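Local coordinates for protein 2-aminomuconic 6-semialdehyde dehydrogenase (Pseudomonas sp., PDB 7BZV) that oxidises 2-aminomuconic 6-semialdehyde with the cofactor NAD+, in the meta-cleavage pathway that breaks down 2-aminophenol, and assembles as a tetramer, at residues F20-P25 and M88-K93; S151-P156 and K177-T182; S283-L288 and P328-K333; D336-Y341 and E388-P393. All coordinates share one frame; numbering follows the deposited sequence.

Contact 1: residues F20-P25 and M88-K93; sequences FQDVTP and MADTGK
D22 reaches from the end of strand 19-23 to D90 on the last turn of helix 80-91. Its CB points at the helix, and CG, anti to the backbone N (chi1 -177°), comes within 3.3 Å of D90 OD1. At the tip, D22 OD2 lies 2.5 Å from D90 OD1, close enough that one acid probably holds a proton; the carboxylate planes stand 64° apart, and D90 OD2 takes the backbone N-H of G184. An alanine in place of D22 would probably leave D90 OD1 without its close oxygen partner and open a gap beside P183. Further along, T24 OG1 donates to A89 O (2.7 Å), lying in the plane of that carbonyl. P25 then lays its ring over the following carbonyls, CD 3.4 Å from D90 O and CG 3.2 Å from T91 O. A side chain on G92, whose phi is positive, would press tightly on P25 CG. T91 OG1 bonds to E87 O one turn back and accepts from K93 N (3.0 Å), an ST turn. Strand end and loop thus cover the terminal carbonyls of a helix that gives way to positive-phi G92, spanned by the ST turn from T91 to K93.

Contact 2: residues S151-P156 and K177-T182; sequences SPWNLP and KPSEDT
W153 and T182 meet through a backbone carbon, T182 OG1 lying 3.3 Å from W153 CA. T182 also packs against P156, its CB tight on P156 CG at 3.4 Å, the two side chains crossing at about a right angle. S179 comes to the indole from the edge: its OG lies near the ring plane and 3.3 Å from W153 CB. Nearer the strands, S151 N donates to K177 O (3.2 Å), an almost straight bond at the hydrogen (167°), with the donor tilted from the carbonyl plane. Water 2 links the two loops, donating to P152 O (2.8 Å) and accepting from S179 N (2.9 Å), with T182 OG1 as a third partner. Water 1 donates to S151 O and receives a weak bond from K177 NZ.

Around this shell the 177-182 loop fixes itself. S179 OG, anti to its backbone N (chi1 166°), accepts from D181 N in an ST turn, and T182 N bonds to S179 O across a type I turn. K177 NZ and E180 OE1 form a long salt bridge, while D181 OD2 hydrogen-bonds a glycerol, probably from the crystallisation liquor. Farther out, the ring of H334 meets the indole. These loops leave the C-terminal ends of parallel strands 134-150 and 173-177, joined by a beta-alpha-beta crossover through helix 156-169. K-P-S-E is consistent with the aldehyde dehydrogenase sequence whose lysine and glutamate hold the adenosine ribose of NAD+ in relatives, and P-W-N probably matches the one whose asparagine lines their oxyanion hole.

Contact 3: residues S283-L288 and P328-K333; sequences SGQVCL and PLISSK
The carboxamide of Q285 lies between L329 and an indole. L329 CD2 sits over one face, 3.8 Å from Q285 CD; W153 of the 151-156 loop comes over the other, its CZ3 corner 3.4 Å from Q285 OE1. At the edge, I330 N donates to Q285 OE1 (2.8 Å) in the amide plane and on a lone pair, although the bond is bent to 131° at the hydrogen. The second polar tip, Q285 NE2, donates to N282 O, so both ends of the amide are engaged and its rotation is fixed. With CG anti to the carbonyl carbon (chi1 -61°) and an extended chain, Q285 carries this group straight across to the other segment. A leucine in its place would probably leave I330 N without its acceptor and N282 O without that donor. S283 adds a flank, its CB 3.8 Å from L329 CD2, while its hydroxyl turns to G327 O. The loop 283-288 connects helix 268-280 to strand 290-296; its G-Q-V-C run matches the aldehyde dehydrogenase sequence that carries the nucleophilic cysteine in relatives. Across from it, 328-331 leads into helix 332-348: S331 OG caps that helix through H334 N, and L329 packs on V338 one turn further in, seating the helix start against the cysteine-bearing loop.

Contact 4: residues D336-Y341 and E388-P393; sequences DKVLSY and EEIFGP
E388 opens the segment by bonding to Y341, whose OH donates to E388 OE1 (2.7 Å). The oxygen lies at the edge of the phenol ring, near its plane, and uses its anti lone pair; ring and carboxylate planes stand 88° apart. E388 OE2 is held by R384 in a salt bridge, so the carboxylate is gripped at both oxygens. E389 contributes mainly backbone, its O 3.7 Å from K337 NZ, while its own OE2 takes the N-H of G256. In the E-I-F-G-P motif of aldehyde dehydrogenases, the glutamate at this place commonly binds the nicotinamide ribose of NAD+.

I390 makes the apolar centre. Its CG1, anti to the carbonyl carbon (chi1 -62°), lies over one face of the Y341 ring as a CH-pi contact, 4.0 Å from the centroid and 23° off the normal. Its CG2 meets V338 CG2 at 4.2 Å, and its O accepts a weak bond from K337 NZ (3.3 Å). F391 has positive phi; its ring leads away from the helix, and its O accepts from H334 NE2. At G392 a CB would run into V338 CG1, which explains why glycine suits this close approach. P393 closes the segment, its CD 4.4 Å from V338 CG1.

The segment therefore runs along one side of helix 332-348, from Y341 back towards the turn of V338. It joins the short helix 384-387 to strand 394-400, and E291 of the adjacent strand 290-296 receives the backbone N-H groups of I390 and F391.

How the contacts relate
Contacts 1, 2 and 3 are buried; contact 4 is only partly so, with K337 at its border. Contact 1 joins edge strand 19-23 of the N-terminal sheet to helix 80-91; contact 2 joins the loops after strands 134-150 and 173-177. Contacts 3 and 4 belong with strands 290-296 and 394-400, and both use helix 332-348. Chemistry follows place: an acid pair and helix-end carbonyls in contact 1, waters and loop turns in 2, a sandwiched amide in 3, a tyrosine-glutamate hydrogen bond beside ring and aliphatic packing in 4. W153 and N154 tie contact 2 to contacts 3 and 4: W153 CE3 packs on I330 CB, N154 ND2 probably bonds to Q285 O, and W153 CH2 touches F391 CE2.

Contact 1: residues F20-P25 and M88-K93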
loop_
_atom_site.group_PDB
_atom_site.type_symbol
_atom_site.label_atom_id
_atom_site.label_comp_id
_atom_site.label_asym_id
_atom_site.label_seq_id
_atom_site.Cartn_x
_atom_site.Cartn_y
_atom_site.Cartn_z
ATOM N N PHE B 20 -28.422 -38.755 -9.364
ATOM C CA PHE B 20 -27.981 -39.379 -8.130
ATOM C C PHE B 20 -28.677 -38.717 -6.949
ATOM O O PHE B 20 -29.189 -37.600 -7.045
ATOM C CB PHE B 20 -26.450 -39.315 -7.975
ATOM C CG PHE B 20 -25.873 -37.908 -7.930
ATOM C CD1 PHE B 20 -25.893 -37.162 -6.752
ATOM C CD2 PHE B 20 -25.289 -37.346 -9.065
ATOM C CE1 PHE B 20 -25.336 -35.873 -6.709
ATOM C CE2 PHE B 20 -24.750 -36.063 -9.036
ATOM C CZ PHE B 20 -24.776 -35.321 -7.857
ATOM N N GLN B 21 -28.680 -39.418 -5.826
ATOM C CA GLN B 21 -29.445 -39.000 -4.663
ATOM C C GLN B 21 -28.622 -38.103 -3.747
ATOM O O GLN B 21 -27.418 -38.290 -3.591
ATOM C CB GLN B 21 -29.898 -40.206 -3.852
ATOM C CG GLN B 21 -30.393 -41.367 -4.679
ATOM C CD GLN B 21 -30.937 -42.487 -3.814
ATOM O OE1 GLN B 21 -32.150 -42.700 -3.740
ATOM N NE2 GLN B 21 -30.036 -43.200 -3.137
ATOM N N ASP B 22 -29.305 -37.150 -3.116
ATOM C CA ASP B 22 -28.769 -36.337 -2.021
ATOM C C ASP B 22 -29.292 -36.950 -0.728
ATOM O O ASP B 22 -30.498 -36.932 -0.476
ATOM C CB ASP B 22 -29.218 -34.887 -2.168
ATOM C CG ASP B 22 -28.638 -33.969 -1.123
ATOM O OD1 ASP B 22 -27.799 -34.377 -0.274
ATOM O OD2 ASP B 22 -29.054 -32.788 -1.164
ATOM N N VAL B 23 -28.394 -37.525 0.062
ATOM C CA VAL B 23 -28.744 -38.238 1.289
ATOM C C VAL B 23 -28.390 -37.357 2.471
ATOM O O VAL B 23 -27.288 -36.803 2.519
ATOM C CB VAL B 23 -27.998 -39.578 1.383
ATOM C CG1 VAL B 23 -28.277 -40.250 2.729
ATOM C CG2 VAL B 23 -28.417 -40.487 0.211
ATOM N N THR B 24 -29.317 -37.229 3.439
ATOM C CA THR B 24 -28.965 -36.492 4.651
ATOM C C THR B 24 -28.324 -37.438 5.666
ATOM O O THR B 24 -28.844 -38.547 5.889
ATOM C CB THR B 24 -30.177 -35.808 5.262
ATOM O OG1 THR B 24 -29.767 -35.089 6.425
ATOM C CG2 THR B 24 -31.291 -36.828 5.650
ATOM N N PRO B 25 -27.182 -37.075 6.268
ATOM C CA PRO B 25 -26.553 -37.957 7.259
ATOM C C PRO B 25 -27.273 -37.979 8.590
ATOM O O PRO B 25 -26.863 -38.710 9.501
ATOM C CB PRO B 25 -25.139 -37.357 7.414
ATOM C CG PRO B 25 -25.353 -35.860 7.149
ATOM C CD PRO B 25 -26.433 -35.807 6.089
ATOM N N MET B 88 -28.464 -27.381 6.027
ATOM C CA MET B 88 -28.604 -28.296 7.161
ATOM C C MET B 88 -29.066 -29.674 6.702
ATOM O O MET B 88 -28.632 -30.690 7.253
ATOM C CB MET B 88 -29.578 -27.696 8.177
ATOM C CG MET B 88 -28.861 -26.613 8.967
ATOM S SD MET B 88 -29.700 -25.886 10.357
ATOM C CE MET B 88 -30.903 -24.910 9.672
ATOM N N ALA B 89 -29.932 -29.739 5.692
ATOM C CA ALA B 89 -30.402 -31.045 5.233
ATOM C C ALA B 89 -29.259 -31.831 4.606
ATOM O O ALA B 89 -29.097 -33.026 4.866
ATOM C CB ALA B 89 -31.539 -30.878 4.227
ATOM N N ASP B 90 -28.435 -31.155 3.795
ATOM C CA ASP B 90 -27.371 -31.841 3.068
ATOM C C ASP B 90 -26.304 -32.361 4.011
ATOM O O ASP B 90 -25.713 -33.421 3.771
ATOM C CB ASP B 90 -26.725 -30.892 2.056
ATOM C CG ASP B 90 -27.580 -30.627 0.833
ATOM O OD1 ASP B 90 -28.681 -31.186 0.703
ATOM O OD2 ASP B 90 -27.116 -29.829 -0.023
ATOM N N THR B 91 -26.016 -31.609 5.073
ATOM C CA THR B 91 -24.842 -31.871 5.881
ATOM C C THR B 91 -25.122 -32.407 7.269
ATOM O O THR B 91 -24.188 -32.922 7.888
ATOM C CB THR B 91 -24.026 -30.585 6.084
ATOM O OG1 THR B 91 -24.836 -29.643 6.810
ATOM C CG2 THR B 91 -23.582 -29.981 4.715
ATOM N N GLY B 92 -26.329 -32.213 7.820
ATOM C CA GLY B 92 -26.533 -32.485 9.237
ATOM C C GLY B 92 -25.949 -31.456 10.188
ATOM O O GLY B 92 -25.888 -31.697 11.409
ATOM N N LYS B 93 -25.533 -30.313 9.672
ATOM C CA LYS B 93 -24.981 -29.264 10.511
ATOM C C LYS B 93 -25.985 -28.869 11.583
ATOM O O LYS B 93 -27.151 -28.605 11.257
ATOM C CB LYS B 93 -24.675 -28.011 9.690
ATOM C CG LYS B 93 -23.368 -28.014 8.947
ATOM C CD LYS B 93 -23.367 -26.953 7.875
ATOM C CE LYS B 93 -22.088 -27.056 7.005
ATOM N NZ LYS B 93 -20.877 -26.806 7.860
#

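Contact 2: residues S151-P156 and K177-T182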
loop_
_atom_site.group_PDB
_atom_site.type_symbol
_atom_site.label_atom_id
_atom_site.label_comp_id
_atom_site.label_asym_id
_atom_site.label_seq_id
_atom_site.Cartn_x
_atom_site.Cartn_y
_atom_site.Cartn_z
ATOM N N SER B 151 -15.804 -27.233 -5.277
ATOM C CA SER B 151 -16.126 -26.818 -3.908
ATOM C C SER B 151 -16.359 -28.018 -3.008
ATOM O O SER B 151 -16.980 -28.995 -3.443
ATOM C CB SER B 151 -17.388 -25.940 -3.883
ATOM O OG SER B 151 -17.053 -24.581 -3.921
ATOM N N PRO B 152 -15.925 -27.962 -1.749
ATOM C CA PRO B 152 -16.002 -29.136 -0.879
ATOM C C PRO B 152 -17.347 -29.254 -0.163
ATOM O O PRO B 152 -18.199 -28.363 -0.206
ATOM C CB PRO B 152 -14.880 -28.894 0.137
ATOM C CG PRO B 152 -14.881 -27.384 0.300
ATOM C CD PRO B 152 -15.259 -26.824 -1.083
ATOM N N TRP B 153 -17.514 -30.384 0.521
ATOM C CA TRP B 153 -18.764 -30.672 1.228
ATOM C C TRP B 153 -18.775 -30.178 2.676
ATOM O O TRP B 153 -19.836 -30.218 3.302
ATOM C CB TRP B 153 -19.095 -32.198 1.250
ATOM C CG TRP B 153 -17.957 -33.057 1.698
ATOM C CD1 TRP B 153 -17.127 -33.783 0.895
ATOM C CD2 TRP B 153 -17.503 -33.287 3.055
ATOM N NE1 TRP B 153 -16.154 -34.399 1.659
ATOM C CE2 TRP B 153 -16.375 -34.116 2.980
ATOM C CE3 TRP B 153 -17.945 -32.876 4.311
ATOM C CZ2 TRP B 153 -15.684 -34.540 4.112
ATOM C CZ3 TRP B 153 -17.265 -33.310 5.436
ATOM C CH2 TRP B 153 -16.140 -34.137 5.319
ATOM N N ASN B 154 -17.647 -29.727 3.245
ATOM C CA ASN B 154 -17.639 -29.487 4.694
ATOM C C ASN B 154 -18.200 -28.124 5.056
ATOM O O ASN B 154 -18.809 -27.960 6.116
ATOM C CB ASN B 154 -16.233 -29.652 5.271
ATOM C CG ASN B 154 -15.249 -28.607 4.780
ATOM O OD1 ASN B 154 -15.201 -28.257 3.601
ATOM N ND2 ASN B 154 -14.455 -28.122 5.687
ATOM N N LEU B 155 -17.983 -27.148 4.191
ATOM C CA LEU B 155 -18.525 -25.801 4.315
ATOM C C LEU B 155 -19.049 -25.427 2.933
ATOM O O LEU B 155 -18.462 -24.596 2.231
ATOM C CB LEU B 155 -17.457 -24.825 4.806
ATOM C CG LEU B 155 -16.785 -25.139 6.140
ATOM C CD1 LEU B 155 -15.449 -24.310 6.154
ATOM C CD2 LEU B 155 -17.608 -24.865 7.387
ATOM N N PRO B 156 -20.147 -26.067 2.486
ATOM C CA PRO B 156 -20.555 -25.911 1.077
ATOM C C PRO B 156 -20.755 -24.459 0.647
ATOM O O PRO B 156 -20.121 -24.002 -0.315
ATOM C CB PRO B 156 -21.869 -26.715 0.990
ATOM C CG PRO B 156 -21.812 -27.692 2.133
ATOM C CD PRO B 156 -21.045 -26.970 3.236
ATOM N N LYS B 177 -18.742 -26.518 -9.587
ATOM C CA LYS B 177 -19.220 -27.876 -9.305
ATOM C C LYS B 177 -19.225 -28.117 -7.807
ATOM O O LYS B 177 -18.142 -28.300 -7.213
ATOM C CB LYS B 177 -18.363 -28.942 -9.978
ATOM C CG LYS B 177 -19.005 -30.369 -9.852
ATOM C CD LYS B 177 -17.972 -31.435 -9.439
ATOM C CE LYS B 177 -18.215 -32.056 -8.056
ATOM N NZ LYS B 177 -17.180 -33.079 -7.720
ATOM N N PRO B 178 -20.374 -28.120 -7.147
ATOM C CA PRO B 178 -20.396 -28.384 -5.703
ATOM C C PRO B 178 -20.196 -29.872 -5.451
ATOM O O PRO B 178 -20.360 -30.705 -6.345
ATOM C CB PRO B 178 -21.797 -27.946 -5.277
ATOM C CG PRO B 178 -22.664 -28.295 -6.565
ATOM C CD PRO B 178 -21.735 -27.966 -7.718
ATOM N N SER B 179 -19.834 -30.198 -4.214
ATOM C CA SER B 179 -19.687 -31.598 -3.843
ATOM C C SER B 179 -20.978 -32.356 -4.125
ATOM O O SER B 179 -22.079 -31.859 -3.861
ATOM C CB SER B 179 -19.355 -31.730 -2.364
ATOM O OG SER B 179 -19.522 -33.079 -1.950
ATOM N N GLU B 180 -20.835 -33.597 -4.605
ATOM C CA GLU B 180 -21.992 -34.468 -4.794
ATOM C C GLU B 180 -22.813 -34.590 -3.518
ATOM O O GLU B 180 -24.033 -34.790 -3.575
ATOM C CB GLU B 180 -21.549 -35.879 -5.267
ATOM C CG GLU B 180 -20.440 -36.556 -4.428
ATOM C CD GLU B 180 -19.030 -36.333 -4.986
ATOM O OE1 GLU B 180 -18.676 -35.180 -5.364
ATOM O OE2 GLU B 180 -18.262 -37.317 -5.031
ATOM N N ASP B 181 -22.172 -34.475 -2.353
ATOM C CA ASP B 181 -22.929 -34.589 -1.116
ATOM C C ASP B 181 -23.685 -33.321 -0.762
ATOM O O ASP B 181 -24.600 -33.366 0.070
ATOM C CB ASP B 181 -22.015 -34.910 0.064
ATOM C CG ASP B 181 -21.603 -36.340 0.100
ATOM O OD1 ASP B 181 -22.380 -37.194 0.557
ATOM O OD2 ASP B 181 -20.482 -36.604 -0.335
ATOM N N THR B 182 -23.291 -32.177 -1.307
ATOM C CA THR B 182 -23.831 -30.905 -0.841
ATOM C C THR B 182 -24.208 -30.046 -2.039
ATOM O O THR B 182 -23.633 -28.981 -2.265
ATOM C CB THR B 182 -22.828 -30.227 0.099
ATOM O OG1 THR B 182 -21.538 -30.113 -0.528
ATOM C CG2 THR B 182 -22.666 -31.072 1.316
HETATM O O HOH W 1 -16.529 -31.387 -5.078
HETATM O O HOH W 2 -20.091 -28.085 -2.237
#

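Contact 3: residues S283-L288 and P328-K333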
loop_
_atom_site.group_PDB
_atom_site.type_symbol
_atom_site.label_atom_id
_atom_site.label_comp_id
_atom_site.label_asym_id
_atom_site.label_seq_id
_atom_site.Cartn_x
_atom_site.Cartn_y
_atom_site.Cartn_z
ATOM N N SER B 283 -18.426 -31.106 13.744
ATOM C CA SER B 283 -17.996 -32.483 14.014
ATOM C C SER B 283 -16.556 -32.708 13.587
ATOM O O SER B 283 -16.188 -33.787 13.119
ATOM C CB SER B 283 -18.939 -33.486 13.351
ATOM O OG SER B 283 -20.250 -33.269 13.859
ATOM N N GLY B 284 -15.732 -31.679 13.763
ATOM C CA GLY B 284 -14.332 -31.835 13.446
ATOM C C GLY B 284 -14.001 -31.817 11.966
ATOM O O GLY B 284 -12.853 -32.115 11.597
ATOM N N GLN B 285 -14.963 -31.452 11.113
ATOM C CA GLN B 285 -14.817 -31.453 9.665
ATOM C C GLN B 285 -14.516 -30.053 9.133
ATOM O O GLN B 285 -14.973 -29.683 8.069
ATOM C CB GLN B 285 -16.083 -31.989 9.000
ATOM C CG GLN B 285 -16.465 -33.461 9.371
ATOM C CD GLN B 285 -17.894 -33.824 8.968
ATOM O OE1 GLN B 285 -18.147 -34.837 8.302
ATOM N NE2 GLN B 285 -18.834 -33.006 9.382
ATOM N N VAL B 286 -13.796 -29.249 9.870
ATOM C CA VAL B 286 -13.251 -28.009 9.342
ATOM C C VAL B 286 -11.811 -28.303 9.032
ATOM O O VAL B 286 -11.109 -28.906 9.854
ATOM C CB VAL B 286 -13.392 -26.843 10.326
ATOM C CG1 VAL B 286 -13.082 -25.521 9.633
ATOM C CG2 VAL B 286 -14.781 -26.843 10.836
ATOM N N CYS B 287 -11.367 -27.896 7.840
ATOM C CA CYS B 287 -9.966 -28.057 7.483
ATOM C C CYS B 287 -9.042 -27.450 8.519
ATOM O O CYS B 287 -7.860 -27.817 8.585
ATOM C CB CYS B 287 -9.720 -27.448 6.090
ATOM S SG CYS B 287 -10.642 -25.868 5.721
ATOM N N LEU B 288 -9.538 -26.495 9.295
ATOM C CA LEU B 288 -8.730 -25.751 10.266
ATOM C C LEU B 288 -8.765 -26.349 11.676
ATOM O O LEU B 288 -8.068 -25.871 12.578
ATOM C CB LEU B 288 -9.234 -24.311 10.301
ATOM C CG LEU B 288 -9.329 -23.640 8.919
ATOM C CD1 LEU B 288 -10.120 -22.369 8.909
ATOM C CD2 LEU B 288 -7.914 -23.392 8.499
ATOM N N PRO B 328 -24.196 -35.205 12.906
ATOM C CA PRO B 328 -23.490 -36.354 12.327
ATOM C C PRO B 328 -22.290 -35.877 11.509
ATOM O O PRO B 328 -22.054 -34.682 11.363
ATOM C CB PRO B 328 -24.560 -37.009 11.438
ATOM C CG PRO B 328 -25.401 -35.830 10.975
ATOM C CD PRO B 328 -25.392 -34.844 12.126
ATOM N N LEU B 329 -21.506 -36.835 11.021
ATOM C CA LEU B 329 -20.537 -36.584 9.968
ATOM C C LEU B 329 -21.264 -36.422 8.628
ATOM O O LEU B 329 -22.485 -36.561 8.534
ATOM C CB LEU B 329 -19.536 -37.728 9.910
ATOM C CG LEU B 329 -18.655 -37.936 11.139
ATOM C CD1 LEU B 329 -17.658 -39.051 10.894
ATOM C CD2 LEU B 329 -17.968 -36.601 11.502
ATOM N N ILE B 330 -20.518 -36.149 7.557
ATOM C CA ILE B 330 -21.175 -35.785 6.301
ATOM C C ILE B 330 -21.861 -36.972 5.633
ATOM O O ILE B 330 -22.881 -36.801 4.949
ATOM C CB ILE B 330 -20.166 -35.173 5.319
ATOM C CG1 ILE B 330 -20.850 -34.741 4.010
ATOM C CG2 ILE B 330 -19.112 -36.220 4.978
ATOM C CD1 ILE B 330 -21.920 -33.702 4.162
ATOM N N SER B 331 -21.294 -38.167 5.747
ATOM C CA SER B 331 -21.827 -39.313 5.028
ATOM C C SER B 331 -21.412 -40.617 5.688
ATOM O O SER B 331 -20.433 -40.678 6.442
ATOM C CB SER B 331 -21.324 -39.328 3.593
ATOM O OG SER B 331 -19.941 -39.650 3.638
ATOM N N SER B 332 -22.136 -41.687 5.325
ATOM C CA SER B 332 -21.771 -43.026 5.790
ATOM C C SER B 332 -20.340 -43.371 5.394
ATOM O O SER B 332 -19.598 -43.984 6.168
ATOM C CB SER B 332 -22.740 -44.077 5.211
ATOM O OG SER B 332 -22.745 -44.020 3.791
ATOM N N LYS B 333 -19.944 -43.003 4.178
ATOM C CA LYS B 333 -18.586 -43.276 3.720
ATOM C C LYS B 333 -17.563 -42.528 4.572
ATOM O O LYS B 333 -16.559 -43.105 5.000
ATOM C CB LYS B 333 -18.458 -42.888 2.244
ATOM C CG LYS B 333 -17.076 -43.033 1.637
ATOM C CD LYS B 333 -17.175 -42.996 0.108
ATOM C CE LYS B 333 -15.865 -43.365 -0.572
ATOM N NZ LYS B 333 -15.807 -42.873 -1.984
#

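Contact 4: residues D336-Y341 and E388-P393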
loop_
_atom_site.group_PDB
_atom_site.type_symbol
_atom_site.label_atom_id
_atom_site.label_comp_id
_atom_site.label_asym_id
_atom_site.label_seq_id
_atom_site.Cartn_x
_atom_site.Cartn_y
_atom_site.Cartn_z
ATOM N N ASP B 336 -17.463 -44.250 7.967
ATOM C CA ASP B 336 -16.620 -45.434 7.881
ATOM C C ASP B 336 -15.138 -45.073 7.959
ATOM O O ASP B 336 -14.375 -45.719 8.683
ATOM C CB ASP B 336 -16.920 -46.200 6.596
ATOM C CG ASP B 336 -18.259 -46.888 6.644
ATOM O OD1 ASP B 336 -18.807 -47.035 7.752
ATOM O OD2 ASP B 336 -18.766 -47.275 5.575
ATOM N N LYS B 337 -14.703 -44.051 7.216
ATOM C CA LYS B 337 -13.283 -43.697 7.261
ATOM C C LYS B 337 -12.862 -43.233 8.658
ATOM O O LYS B 337 -11.823 -43.653 9.168
ATOM C CB LYS B 337 -12.957 -42.617 6.223
ATOM C CG LYS B 337 -11.512 -42.139 6.243
ATOM C CD LYS B 337 -11.327 -40.885 5.387
ATOM C CE LYS B 337 -9.942 -40.259 5.566
ATOM N NZ LYS B 337 -9.983 -38.793 5.901
ATOM N N VAL B 338 -13.644 -42.369 9.300
ATOM C CA VAL B 338 -13.280 -41.926 10.648
ATOM C C VAL B 338 -13.275 -43.107 11.618
ATOM O O VAL B 338 -12.361 -43.253 12.439
ATOM C CB VAL B 338 -14.229 -40.804 11.104
ATOM C CG1 VAL B 338 -14.021 -40.451 12.568
ATOM C CG2 VAL B 338 -14.040 -39.578 10.204
ATOM N N LEU B 339 -14.273 -43.985 11.539
ATOM C CA LEU B 339 -14.254 -45.123 12.455
ATOM C C LEU B 339 -13.064 -46.040 12.198
ATOM O O LEU B 339 -12.539 -46.649 13.137
ATOM C CB LEU B 339 -15.544 -45.927 12.352
ATOM C CG LEU B 339 -16.791 -45.242 12.903
ATOM C CD1 LEU B 339 -18.001 -46.178 12.787
ATOM C CD2 LEU B 339 -16.559 -44.825 14.350
ATOM N N SER B 340 -12.651 -46.193 10.938
ATOM C CA SER B 340 -11.436 -46.956 10.659
ATOM C C SER B 340 -10.241 -46.348 11.382
ATOM O O SER B 340 -9.336 -47.065 11.827
ATOM C CB SER B 340 -11.157 -46.989 9.158
ATOM O OG SER B 340 -12.351 -47.079 8.410
ATOM N N TYR B 341 -10.203 -45.016 11.482
ATOM C CA TYR B 341 -9.095 -44.386 12.185
ATOM C C TYR B 341 -9.231 -44.567 13.688
ATOM O O TYR B 341 -8.220 -44.748 14.370
ATOM C CB TYR B 341 -8.985 -42.901 11.781
ATOM C CG TYR B 341 -8.040 -42.662 10.595
ATOM C CD1 TYR B 341 -6.660 -42.846 10.723
ATOM C CD2 TYR B 341 -8.518 -42.246 9.357
ATOM C CE1 TYR B 341 -5.789 -42.620 9.653
ATOM C CE2 TYR B 341 -7.648 -42.019 8.270
ATOM C CZ TYR B 341 -6.289 -42.216 8.428
ATOM O OH TYR B 341 -5.432 -41.989 7.374
ATOM N N GLU B 388 -1.686 -38.541 10.386
ATOM C CA GLU B 388 -2.551 -38.590 9.212
ATOM C C GLU B 388 -3.862 -37.871 9.476
ATOM O O GLU B 388 -4.466 -38.035 10.539
ATOM C CB GLU B 388 -2.817 -40.047 8.814
ATOM C CG GLU B 388 -1.536 -40.795 8.545
ATOM C CD GLU B 388 -1.735 -42.217 8.052
ATOM O OE1 GLU B 388 -2.864 -42.599 7.668
ATOM O OE2 GLU B 388 -0.732 -42.951 8.052
ATOM N N GLU B 389 -4.285 -37.053 8.502
ATOM C CA GLU B 389 -5.492 -36.254 8.638
ATOM C C GLU B 389 -6.682 -37.180 8.771
ATOM O O GLU B 389 -6.906 -38.018 7.896
ATOM C CB GLU B 389 -5.701 -35.316 7.429
ATOM C CG GLU B 389 -6.888 -34.302 7.662
ATOM C CD GLU B 389 -7.196 -33.347 6.480
ATOM O OE1 GLU B 389 -7.504 -33.827 5.374
ATOM O OE2 GLU B 389 -7.156 -32.104 6.669
ATOM N N ILE B 390 -7.459 -37.028 9.841
ATOM C CA ILE B 390 -8.640 -37.864 10.014
ATOM C C ILE B 390 -9.899 -37.153 9.547
ATOM O O ILE B 390 -10.760 -37.761 8.906
ATOM C CB ILE B 390 -8.793 -38.337 11.473
ATOM C CG1 ILE B 390 -7.610 -39.186 11.884
ATOM C CG2 ILE B 390 -10.087 -39.162 11.635
ATOM C CD1 ILE B 390 -7.516 -39.443 13.378
ATOM N N PHE B 391 -10.003 -35.862 9.859
ATOM C CA PHE B 391 -11.093 -35.003 9.398
ATOM C C PHE B 391 -12.394 -35.400 10.085
ATOM O O PHE B 391 -13.464 -35.427 9.472
ATOM C CB PHE B 391 -11.249 -35.027 7.867
ATOM C CG PHE B 391 -11.670 -33.687 7.278
ATOM C CD1 PHE B 391 -10.759 -32.643 7.170
ATOM C CD2 PHE B 391 -12.975 -33.465 6.869
ATOM C CE1 PHE B 391 -11.135 -31.403 6.641
ATOM C CE2 PHE B 391 -13.371 -32.214 6.363
ATOM C CZ PHE B 391 -12.437 -31.188 6.244
ATOM N N GLY B 392 -12.282 -35.735 11.360
ATOM C CA GLY B 392 -13.422 -36.050 12.182
ATOM C C GLY B 392 -13.245 -35.417 13.544
ATOM O O GLY B 392 -12.300 -34.656 13.772
ATOM N N PRO B 393 -14.166 -35.711 14.480
ATOM C CA PRO B 393 -14.172 -35.045 15.800
ATOM C C PRO B 393 -13.214 -35.745 16.761
ATOM O O PRO B 393 -13.610 -36.477 17.661
ATOM C CB PRO B 393 -15.635 -35.175 16.236
ATOM C CG PRO B 393 -16.048 -36.544 15.673
ATOM C CD PRO B 393 -15.278 -36.669 14.339
#